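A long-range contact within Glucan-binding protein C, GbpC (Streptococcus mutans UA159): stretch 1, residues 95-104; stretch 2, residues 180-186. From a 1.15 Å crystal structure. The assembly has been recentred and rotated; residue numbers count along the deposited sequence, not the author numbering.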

ATOM      1  N   ASP A  95      -0.202 -10.883  16.527  1.00 32.27           N
ATOM      2  CA  ASP A  95      -0.856 -10.499  15.287  1.00 33.36           C
ATOM      3  C   ASP A  95      -0.640  -9.004  15.053  1.00 28.63           C
ATOM      4  O   ASP A  95      -0.549  -8.227  15.994  1.00 25.32           O
ATOM      5  N   ILE A  96      -0.525  -8.606  13.785  1.00 24.60           N
ATOM      6  CA  ILE A  96      -0.375  -7.195  13.438  1.00 23.96           C
ATOM      7  C   ILE A  96      -1.437  -6.319  14.104  1.00 18.89           C
ATOM      8  O   ILE A  96      -1.136  -5.227  14.619  1.00 15.88           O
ATOM      9  N   LEU A  97      -2.693  -6.755  14.090  1.00 16.87           N
ATOM     10  CA  LEU A  97      -3.712  -5.909  14.701  1.00 17.46           C
ATOM     11  C   LEU A  97      -3.514  -5.774  16.190  1.00 18.68           C
ATOM     12  O   LEU A  97      -3.705  -4.679  16.735  1.00 18.30           O
ATOM     13  N   GLN A  98      -3.058  -6.839  16.856  1.00 19.69           N
ATOM     14  CA  GLN A  98      -2.762  -6.715  18.280  1.00 20.00           C
ATOM     15  C   GLN A  98      -1.512  -5.889  18.525  1.00 16.20           C
ATOM     16  O   GLN A  98      -1.436  -5.180  19.534  1.00 17.32           O
ATOM     17  N   GLN A  99      -0.507  -5.989  17.648  1.00 15.22           N
ATOM     18  CA  GLN A  99       0.677  -5.153  17.801  1.00 14.55           C
ATOM     19  C   GLN A  99       0.327  -3.677  17.782  1.00 11.98           C
ATOM     20  O   GLN A  99       1.020  -2.875  18.413  1.00 13.98           O
ATOM     21  N   TYR A 100      -0.724  -3.297  17.051  1.00 12.08           N
ATOM     22  CA  TYR A 100      -1.140  -1.909  16.991  1.00 10.92           C
ATOM     23  C   TYR A 100      -2.337  -1.636  17.883  1.00 11.70           C
ATOM     24  O   TYR A 100      -2.924  -0.554  17.796  1.00 12.99           O
ATOM     25  N   ASN A 101      -2.677  -2.552  18.774  1.00 13.40           N
ATOM     26  CA  ASN A 101      -3.746  -2.304  19.732  1.00 14.33           C
ATOM     27  C   ASN A 101      -3.172  -1.461  20.864  1.00 13.61           C
ATOM     28  O   ASN A 101      -2.527  -1.976  21.769  1.00 13.79           O
ATOM     29  N   THR A 102      -3.384  -0.139  20.802  1.00 12.50           N
ATOM     30  CA  THR A 102      -2.831   0.764  21.808  1.00 13.24           C
ATOM     31  C   THR A 102      -3.366   0.488  23.204  1.00 13.43           C
ATOM     32  O   THR A 102      -2.758   0.955  24.183  1.00 14.55           O
ATOM     33  N   ASP A 103      -4.471  -0.251  23.344  1.00 13.10           N
ATOM     34  CA  ASP A 103      -4.918  -0.626  24.689  1.00 14.37           C
ATOM     35  C   ASP A 103      -3.909  -1.542  25.383  1.00 17.85           C
ATOM     36  O   ASP A 103      -3.960  -1.695  26.613  1.00 20.09           O
ATOM     37  N   ASN A 104      -3.047  -2.211  24.614  1.00 16.21           N
ATOM     38  CA  ASN A 104      -2.144  -3.224  25.154  1.00 18.59           C
ATOM     39  C   ASN A 104      -0.776  -2.664  25.528  1.00 16.68           C
ATOM     40  O   ASN A 104       0.151  -3.429  25.810  1.00 19.31           O
ATOM     41  N   ILE A 180       5.750   4.923   6.542  1.00  8.85           N
ATOM     42  CA  ILE A 180       5.327   4.683   7.916  1.00  8.44           C
ATOM     43  C   ILE A 180       4.242   3.615   7.958  1.00  7.40           C
ATOM     44  O   ILE A 180       3.356   3.545   7.089  1.00  8.95           O
ATOM     45  N   PHE A 181       4.280   2.832   9.038  1.00  7.84           N
ATOM     46  CA  PHE A 181       3.205   1.904   9.380  1.00  7.79           C
ATOM     47  C   PHE A 181       2.611   2.429  10.678  1.00  8.14           C
ATOM     48  O   PHE A 181       3.344   2.601  11.653  1.00 12.03           O
ATOM     49  N   ILE A 182       1.333   2.789  10.676  1.00  7.69           N
ATOM     50  CA  ILE A 182       0.693   3.447  11.824  1.00  7.43           C
ATOM     51  C   ILE A 182      -0.599   2.733  12.183  1.00  7.49           C
ATOM     52  O   ILE A 182      -1.305   2.199  11.309  1.00  8.40           O
ATOM     53  N   GLY A 183      -0.914   2.706  13.480  1.00  7.40           N
ATOM     54  CA  GLY A 183      -2.173   2.104  13.878  1.00  8.75           C
ATOM     55  C   GLY A 183      -2.539   2.463  15.302  1.00  8.03           C
ATOM     56  O   GLY A 183      -1.731   2.993  16.064  1.00  8.44           O
ATOM     57  N   ALA A 184      -3.778   2.119  15.668  1.00  8.46           N
ATOM     58  CA  ALA A 184      -4.285   2.366  17.016  1.00  8.54           C
ATOM     59  C   ALA A 184      -5.496   1.490  17.231  1.00  8.57           C
ATOM     60  O   ALA A 184      -6.117   1.023  16.287  1.00  9.82           O
ATOM     61  N   GLN A 185      -5.873   1.319  18.509  1.00  9.18           N
ATOM     62  CA  GLN A 185      -7.171   0.699  18.784  1.00 10.10           C
ATOM     63  C   GLN A 185      -8.280   1.528  18.143  1.00 10.04           C
ATOM     64  O   GLN A 185      -8.151   2.758  17.996  1.00  9.53           O
ATOM     65  N   THR A 186      -9.386   0.856  17.769  1.00 10.47           N
ATOM     66  CA  THR A 186     -10.614   1.552  17.387  1.00 10.39           C
ATOM     67  C   THR A 186     -11.497   1.542  18.625  1.00 11.08           C
ATOM     68  O   THR A 186     -12.154   0.538  18.939  1.00 11.27           O
TER

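This is a small mixed contact, in which a helix and the turn after it lie against a strand and its exit, with an aromatic and apolar patch at one end and a glutamine-centred polar cluster at the other. About 440 Å² is buried, counting both sides. The two stretches are far apart in sequence: any touching pair is separated by at least 81 positions in sequence.

A short helix, residues 96-99, follows Asp 95 in stretch 1. Asp 95 caps it: its OD2 accepts from Leu 97 N at 2.8 Å. Ile 96 points toward the strand with chi1 t and chi2 p. Its CD1 lies 3.8 Å from Phe 181 CZ, an apolar contact, although Ile 96 is exposed overall.

Tyr 100 is the first residue after the helix to leave helical phi/psi, and it has the largest area covered by the other stretch. Its CB points toward the strand, with chi1 m. The ring lies beside that of Phe 181, which also points toward its partner, with chi1 t. The planes are near parallel, 17° apart, and the centroids are 5.0 Å apart. The rings are slid past each other and barely overlap. The close approaches are Tyr 100 CZ to Phe 181 CD2 at 3.5 Å and Tyr 100 OH to the same CD2 at 3.3 Å.

The tyrosine ring also comes close to the strand backbone. Tyr 100 CD1 is 3.4 Å from Gly 183 N and 4.0 Å from Ile 182 C. Glycine leaves room here. A CB in ideal position on Gly 183 would point toward stretch 1 and lie 2.8 Å from Tyr 100 CB, which is a clash. Ile 182 points away, with both chi angles t.

Past the glycine the contact becomes polar. Thr 102 points toward stretch 2 with chi1 p. Its OG1 accepts from Gln 185 N at 3.0 Å, with a nearly straight angle of 169°. The methyl of the same residue packs on the strand, with Thr 102 CG2 3.9 Å from Ala 184 CA. Ala 184 points away overall, but its CB still comes within 4.0 Å of Thr 102 OG1.

Gln 185 points toward stretch 1 with chi1 t and chi2 p. Its NE2 donates to Asp 103 OD2 at 3.1 Å and 166°. The CB of Asp 103 points sideways, but with chi1 m the carboxylate comes nearer and reaches the amide. The other end of the glutamine amide serves its own stretch: Gln 185 OE1 accepts from Thr 186 N at 2.8 Å.

Asn 101, chi1 t, sits beside this amide without bonding to it. Asn 101 OD1 is 3.3 Å from Gln 185 NE2, but the angle is poor. Its own bonds brace the turn instead: Asn 101 OD1 accepts from Asp 103 N at 2.9 Å, and Asn 101 ND2 donates to Gln 98 OE1 at 3.2 Å.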

ATOM      1  CB  ASP A  95      -2.349 -10.772  15.461  1.00 39.73           C
ATOM      2  CG  ASP A  95      -3.151 -10.515  14.219  1.00 45.78           C
ATOM      3  OD1 ASP A  95      -3.299 -11.452  13.397  1.00 49.35           O
ATOM      4  OD2 ASP A  95      -3.667  -9.385  14.082  1.00 46.18           O
ATOM      5  CB  ILE A  96      -0.362  -7.030  11.913  1.00 29.64           C
ATOM      6  CG1 ILE A  96       0.007  -5.600  11.538  1.00 31.39           C
ATOM      7  CG2 ILE A  96      -1.663  -7.547  11.308  1.00 31.42           C
ATOM      8  CD1 ILE A  96       1.485  -5.334  11.756  1.00 28.64           C
ATOM      9  CB  LEU A  97      -5.112  -6.397  14.394  1.00 19.98           C
ATOM     10  CG  LEU A  97      -5.528  -6.286  12.918  1.00 20.74           C
ATOM     11  CD1 LEU A  97      -6.989  -6.596  12.731  1.00 24.55           C
ATOM     12  CD2 LEU A  97      -5.193  -4.890  12.374  1.00 22.68           C
ATOM     13  CB  GLN A  98      -2.587  -8.072  18.936  1.00 25.71           C
ATOM     14  CG  GLN A  98      -3.883  -8.889  19.086  1.00 31.22           C
ATOM     15  CD  GLN A  98      -5.016  -8.214  19.913  1.00 38.47           C
ATOM     16  OE1 GLN A  98      -4.845  -7.180  20.558  1.00 38.06           O
ATOM     17  NE2 GLN A  98      -6.186  -8.838  19.885  1.00 43.37           N
ATOM     18  CB  GLN A  99       1.646  -5.476  16.683  1.00 17.78           C
ATOM     19  CG  GLN A  99       2.999  -4.927  16.852  1.00 24.75           C
ATOM     20  CD  GLN A  99       3.952  -5.593  15.881  1.00 36.07           C
ATOM     21  OE1 GLN A  99       3.845  -6.805  15.602  1.00 46.71           O
ATOM     22  NE2 GLN A  99       4.866  -4.829  15.362  1.00 41.23           N
ATOM     23  CB  TYR A 100      -1.401  -1.488  15.548  1.00 11.54           C
ATOM     24  CG  TYR A 100      -0.082  -1.280  14.808  1.00 10.37           C
ATOM     25  CD1 TYR A 100       0.556  -0.027  14.825  1.00 10.84           C
ATOM     26  CD2 TYR A 100       0.549  -2.338  14.165  1.00 13.47           C
ATOM     27  CE1 TYR A 100       1.747   0.156  14.154  1.00 11.57           C
ATOM     28  CE2 TYR A 100       1.738  -2.166  13.497  1.00 15.70           C
ATOM     29  CZ  TYR A 100       2.364  -0.911  13.527  1.00 12.83           C
ATOM     30  OH  TYR A 100       3.538  -0.718  12.843  1.00 16.25           O
ATOM     31  CB  ASN A 101      -4.319  -3.614  20.242  1.00 14.17           C
ATOM     32  CG  ASN A 101      -5.462  -3.381  21.198  1.00 14.92           C
ATOM     33  OD1 ASN A 101      -5.719  -2.236  21.614  1.00 15.49           O
ATOM     34  ND2 ASN A 101      -6.186  -4.444  21.540  1.00 18.62           N
ATOM     35  CB  THR A 102      -3.029   2.223  21.374  1.00 12.97           C
ATOM     36  OG1 THR A 102      -4.382   2.411  20.922  1.00 11.92           O
ATOM     37  CG2 THR A 102      -2.099   2.582  20.217  1.00 14.15           C
ATOM     38  CB  ASP A 103      -6.203  -1.452  24.603  1.00 19.36           C
ATOM     39  CG  ASP A 103      -7.424  -0.647  24.193  1.00 18.93           C
ATOM     40  OD1 ASP A 103      -7.376   0.586  24.134  1.00 18.61           O
ATOM     41  OD2 ASP A 103      -8.472  -1.285  23.971  1.00 20.77           O
ATOM     42  CB  ASN A 104      -1.952  -4.335  24.118  1.00 25.22           C
ATOM     43  CG  ASN A 104      -3.188  -5.192  23.940  1.00 31.22           C
ATOM     44  OD1 ASN A 104      -4.058  -5.224  24.799  1.00 35.09           O
ATOM     45  ND2 ASN A 104      -3.249  -5.916  22.832  1.00 37.52           N
ATOM     46  CB  ILE A 180       4.837   6.037   8.422  1.00 13.34           C
ATOM     47  CG1 ILE A 180       4.475   6.114   9.834  1.00 15.89           C
ATOM     48  CG2 ILE A 180       3.608   6.547   7.723  1.00 19.24           C
ATOM     49  CD1 ILE A 180       3.899   7.579  10.108  1.00 21.14           C
ATOM     50  CB  PHE A 181       3.752   0.476   9.517  1.00 10.02           C
ATOM     51  CG  PHE A 181       2.728  -0.584   9.385  1.00 11.33           C
ATOM     52  CD1 PHE A 181       2.959  -1.649   8.545  1.00 17.98           C
ATOM     53  CD2 PHE A 181       1.583  -0.577  10.160  1.00 19.79           C
ATOM     54  CE1 PHE A 181       2.032  -2.682   8.419  1.00 22.04           C
ATOM     55  CE2 PHE A 181       0.633  -1.638  10.037  1.00 23.89           C
ATOM     56  CZ  PHE A 181       0.854  -2.636   9.149  1.00 23.49           C
ATOM     57  CB  ILE A 182       0.511   4.952  11.521  1.00  8.12           C
ATOM     58  CG1 ILE A 182      -0.034   5.713  12.709  1.00  8.39           C
ATOM     59  CG2 ILE A 182      -0.366   5.206  10.295  1.00  9.40           C
ATOM     60  CD1 ILE A 182       0.052   7.232  12.579  1.00  9.29           C
ATOM     61  CB  ALA A 184      -4.686   3.824  17.164  1.00 10.39           C
ATOM     62  CB  GLN A 185      -7.384   0.608  20.304  1.00 11.39           C
ATOM     63  CG  GLN A 185      -8.738   0.012  20.737  1.00 12.61           C
ATOM     64  CD  GLN A 185      -8.959  -1.426  20.209  1.00 13.00           C
ATOM     65  OE1 GLN A 185      -9.226  -1.647  19.015  1.00 12.85           O
ATOM     66  NE2 GLN A 185      -8.950  -2.405  21.122  1.00 16.58           N
ATOM     67  CB  THR A 186     -11.296   0.847  16.217  1.00 10.27           C
ATOM     68  OG1 THR A 186     -10.347   0.700  15.146  1.00 10.39           O
ATOM     69  CG2 THR A 186     -12.481   1.664  15.697  1.00 10.80           C
TER